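Local coordinates for trafficking protein B (Neisseria gonorrhoeae, PDB 2H1C), which is the PIN-domain toxin, a presumed ribonuclease, of a type II toxin-antitoxin system, pairing with the antitoxin FitA in a complex that binds its own promoter DNA, at the interface of chains A and B. Coordinates in Å, arbitrary orientation; residue numbers count along the deposited sequence, not the author numbering. Chains: chain A/B, Trafficking protein B.

The interface of chains A and B. Residues chain A 78, 83-84, 86-87, 90-91; chain B 37, 40-41, 44-45, 48.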
ATOM      1  N   PHE A  78      -6.496   0.003   2.237  1.00 11.07           N
ATOM      2  CA  PHE A  78      -6.251   0.106   0.804  1.00  9.58           C
ATOM      3  C   PHE A  78      -6.867  -1.228   0.334  1.00  9.67           C
ATOM      4  O   PHE A  78      -6.252  -2.285   0.476  1.00 11.45           O
ATOM      5  CB  PHE A  78      -4.750   0.124   0.469  1.00 10.11           C
ATOM      6  CG  PHE A  78      -4.471   0.324  -0.999  1.00 10.08           C
ATOM      7  CD1 PHE A  78      -4.399   1.609  -1.545  1.00  8.50           C
ATOM      8  CD2 PHE A  78      -4.363  -0.770  -1.857  1.00  9.43           C
ATOM      9  CE1 PHE A  78      -4.223   1.800  -2.929  1.00  6.91           C
ATOM     10  CE2 PHE A  78      -4.189  -0.596  -3.240  1.00  9.94           C
ATOM     11  CZ  PHE A  78      -4.118   0.687  -3.780  1.00 10.21           C
ATOM     12  N   ALA A  83      -7.865   0.283  -5.067  1.00  8.76           N
ATOM     13  CA  ALA A  83      -6.893  -0.154  -6.059  1.00 11.71           C
ATOM     14  C   ALA A  83      -7.298   0.315  -7.457  1.00 11.67           C
ATOM     15  O   ALA A  83      -6.449   0.695  -8.259  1.00 11.16           O
ATOM     16  CB  ALA A  83      -6.748  -1.681  -6.028  1.00 10.42           C
ATOM     17  N   ALA A  84      -8.593   0.284  -7.760  1.00 13.28           N
ATOM     18  CA  ALA A  84      -9.076   0.731  -9.069  1.00 15.02           C
ATOM     19  C   ALA A  84      -8.786   2.212  -9.274  1.00 13.44           C
ATOM     20  O   ALA A  84      -8.338   2.630 -10.343  1.00 13.26           O
ATOM     21  CB  ALA A  84     -10.585   0.481  -9.199  1.00 14.68           C
ATOM     22  N   TYR A  86      -6.534   3.943  -7.730  1.00  9.89           N
ATOM     23  CA  TYR A  86      -5.086   4.091  -7.779  1.00 13.60           C
ATOM     24  C   TYR A  86      -4.564   3.981  -9.215  1.00 12.46           C
ATOM     25  O   TYR A  86      -3.820   4.841  -9.675  1.00 12.03           O
ATOM     26  CB  TYR A  86      -4.428   3.010  -6.924  1.00 12.92           C
ATOM     27  CG  TYR A  86      -2.929   2.899  -7.094  1.00 14.20           C
ATOM     28  CD1 TYR A  86      -2.059   3.726  -6.380  1.00 15.67           C
ATOM     29  CD2 TYR A  86      -2.384   1.954  -7.965  1.00 14.68           C
ATOM     30  CE1 TYR A  86      -0.675   3.610  -6.528  1.00 13.17           C
ATOM     31  CE2 TYR A  86      -1.020   1.832  -8.118  1.00 13.48           C
ATOM     32  CZ  TYR A  86      -0.170   2.659  -7.399  1.00 14.31           C
ATOM     33  OH  TYR A  86       1.192   2.532  -7.537  1.00 13.78           O
ATOM     34  N   ALA A  87      -4.940   2.909  -9.912  1.00 11.61           N
ATOM     35  CA  ALA A  87      -4.480   2.696 -11.274  1.00 12.11           C
ATOM     36  C   ALA A  87      -4.939   3.827 -12.181  1.00 12.00           C
ATOM     37  O   ALA A  87      -4.175   4.300 -13.021  1.00 11.68           O
ATOM     38  CB  ALA A  87      -4.984   1.358 -11.795  1.00 10.27           C
ATOM     39  N   ARG A  90      -2.770   7.131 -11.186  1.00 12.04           N
ATOM     40  CA  ARG A  90      -1.362   7.046 -11.586  1.00 15.04           C
ATOM     41  C   ARG A  90      -1.161   6.952 -13.099  1.00 16.20           C
ATOM     42  O   ARG A  90      -0.224   7.550 -13.643  1.00 19.86           O
ATOM     43  CB  ARG A  90      -0.672   5.864 -10.913  1.00 16.37           C
ATOM     44  CG  ARG A  90      -0.498   6.059  -9.427  1.00 16.39           C
ATOM     45  CD  ARG A  90       0.721   5.318  -8.942  1.00 22.60           C
ATOM     46  NE  ARG A  90       1.942   5.790  -9.579  1.00 19.35           N
ATOM     47  CZ  ARG A  90       3.092   5.119  -9.574  1.00 22.45           C
ATOM     48  NH1 ARG A  90       3.181   3.943  -8.964  1.00 18.47           N
ATOM     49  NH2 ARG A  90       4.157   5.622 -10.190  1.00 22.95           N
ATOM     50  N   SER A  91      -2.028   6.217 -13.788  1.00 16.99           N
ATOM     51  CA  SER A  91      -1.881   6.099 -15.231  1.00 16.64           C
ATOM     52  C   SER A  91      -2.175   7.442 -15.900  1.00 18.13           C
ATOM     53  O   SER A  91      -1.438   7.878 -16.799  1.00 18.06           O
ATOM     54  CB  SER A  91      -2.803   5.008 -15.787  1.00 16.29           C
ATOM     55  OG  SER A  91      -4.165   5.379 -15.691  1.00 18.76           O
TER
ATOM     56  N   ALA B  37      -4.645  -6.514  -2.443  1.00  8.19           N
ATOM     57  CA  ALA B  37      -5.203  -5.387  -3.162  1.00 11.91           C
ATOM     58  C   ALA B  37      -4.050  -4.585  -3.808  1.00 10.97           C
ATOM     59  O   ALA B  37      -4.240  -3.911  -4.814  1.00  9.21           O
ATOM     60  CB  ALA B  37      -6.005  -4.502  -2.193  1.00  9.50           C
ATOM     61  N   VAL B  40      -3.371  -6.148  -7.153  1.00  9.98           N
ATOM     62  CA  VAL B  40      -4.448  -5.818  -8.077  1.00 10.05           C
ATOM     63  C   VAL B  40      -4.213  -4.394  -8.585  1.00 10.66           C
ATOM     64  O   VAL B  40      -4.413  -4.109  -9.769  1.00  9.35           O
ATOM     65  CB  VAL B  40      -5.841  -5.917  -7.396  1.00  9.49           C
ATOM     66  CG1 VAL B  40      -6.926  -5.444  -8.349  1.00 11.26           C
ATOM     67  CG2 VAL B  40      -6.123  -7.383  -6.987  1.00 13.13           C
ATOM     68  N   ALA B  41      -3.770  -3.500  -7.702  1.00  9.69           N
ATOM     69  CA  ALA B  41      -3.508  -2.118  -8.123  1.00 10.48           C
ATOM     70  C   ALA B  41      -2.376  -2.075  -9.154  1.00 11.25           C
ATOM     71  O   ALA B  41      -2.439  -1.319 -10.138  1.00  8.41           O
ATOM     72  CB  ALA B  41      -3.130  -1.271  -6.928  1.00  9.27           C
ATOM     73  N   ARG B  44      -3.623  -3.505 -12.498  1.00 11.45           N
ATOM     74  CA  ARG B  44      -4.461  -2.519 -13.176  1.00  8.38           C
ATOM     75  C   ARG B  44      -3.644  -1.354 -13.734  1.00 11.30           C
ATOM     76  O   ARG B  44      -3.945  -0.859 -14.816  1.00 11.83           O
ATOM     77  CB  ARG B  44      -5.563  -2.003 -12.232  1.00  8.37           C
ATOM     78  CG  ARG B  44      -6.728  -2.996 -12.044  1.00 10.76           C
ATOM     79  CD  ARG B  44      -7.640  -2.586 -10.881  1.00 12.16           C
ATOM     80  NE  ARG B  44      -8.912  -3.299 -10.915  1.00 14.91           N
ATOM     81  CZ  ARG B  44      -9.753  -3.392  -9.887  1.00 16.46           C
ATOM     82  NH1 ARG B  44      -9.456  -2.820  -8.719  1.00 13.72           N
ATOM     83  NH2 ARG B  44     -10.899  -4.050 -10.034  1.00 17.49           N
ATOM     84  N   LEU B  45      -2.613  -0.920 -13.006  1.00 12.51           N
ATOM     85  CA  LEU B  45      -1.778   0.191 -13.461  1.00 12.80           C
ATOM     86  C   LEU B  45      -0.987  -0.230 -14.701  1.00 15.73           C
ATOM     87  O   LEU B  45      -0.885   0.520 -15.683  1.00 14.01           O
ATOM     88  CB  LEU B  45      -0.826   0.619 -12.337  1.00 10.58           C
ATOM     89  CG  LEU B  45       0.205   1.691 -12.684  1.00 12.42           C
ATOM     90  CD1 LEU B  45      -0.485   2.924 -13.264  1.00 10.21           C
ATOM     91  CD2 LEU B  45       1.001   2.047 -11.434  1.00 12.96           C
ATOM     92  N   ALA B  48      -3.173  -0.172 -17.667  1.00 13.65           N
ATOM     93  CA  ALA B  48      -3.474   1.204 -18.060  1.00 13.93           C
ATOM     94  C   ALA B  48      -2.313   1.971 -18.705  1.00 15.66           C
ATOM     95  O   ALA B  48      -2.530   3.013 -19.336  1.00 17.44           O
ATOM     96  CB  ALA B  48      -4.021   1.989 -16.859  1.00 12.51           C
TER
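Two PIN-domain subunits of FitB meet here helix against helix, A:80-94 lying along B:37-48, in part of a two-fold symmetric dimer interface that fits the assembly of FitAB heterodimers into a tetramer. Small residues let the backbones come close: CB of A:Ala87 sits against CB of B:Arg44 at 3.4 Å, and A:Ala83 packs beside B:Ala41. The CB of B:Ala41 points between two rings of chain A. It comes obliquely to the rim of A:Tyr86, 3.5 Å from CD2, on the side of the ring opposite A:Arg90, and meets A:Phe78 at its edge, in the ring plane, with CZ 3.8 Å away. The carbonyl O of B:Ala41 lies at the tyrosine edge, in plane. B:Leu45, which buries the most surface in this patch, has CG anti to its backbone N (chi1 175°), so that its two methyls fork over chain A. CD1 goes to the CB of A:Arg90 and the backbone of A:Ser91, whereas CD2 reaches CE2 of A:Tyr86 at 3.9 Å and also NH1 of A:Arg90. The platform under this fork is held within chain A. A:Arg90 bends at chi3 (61°), lays its CG over one face of the tyrosine ring, toward the rim, and donates from NH1 to the phenol OH of A:Tyr86 at 2.8 Å, the oxygen lying in the guanidinium plane. B:Arg44 instead runs extended from CG to NE alongside A:Ala84, its NH1 3.5 Å from A:Ala84 CB, while CG1 of B:Val40 backs one guanidinium face. At the far end the CB atoms of A:Ser91 and B:Ala48 press together at a tight 3.4 Å. The serine OG, in the crowded position between backbone N and carbonyl carbon (chi1 69°), turns back to hydrogen-bond a lone pair of A:Ala87 O. No polar bond crosses between the chains in this patch.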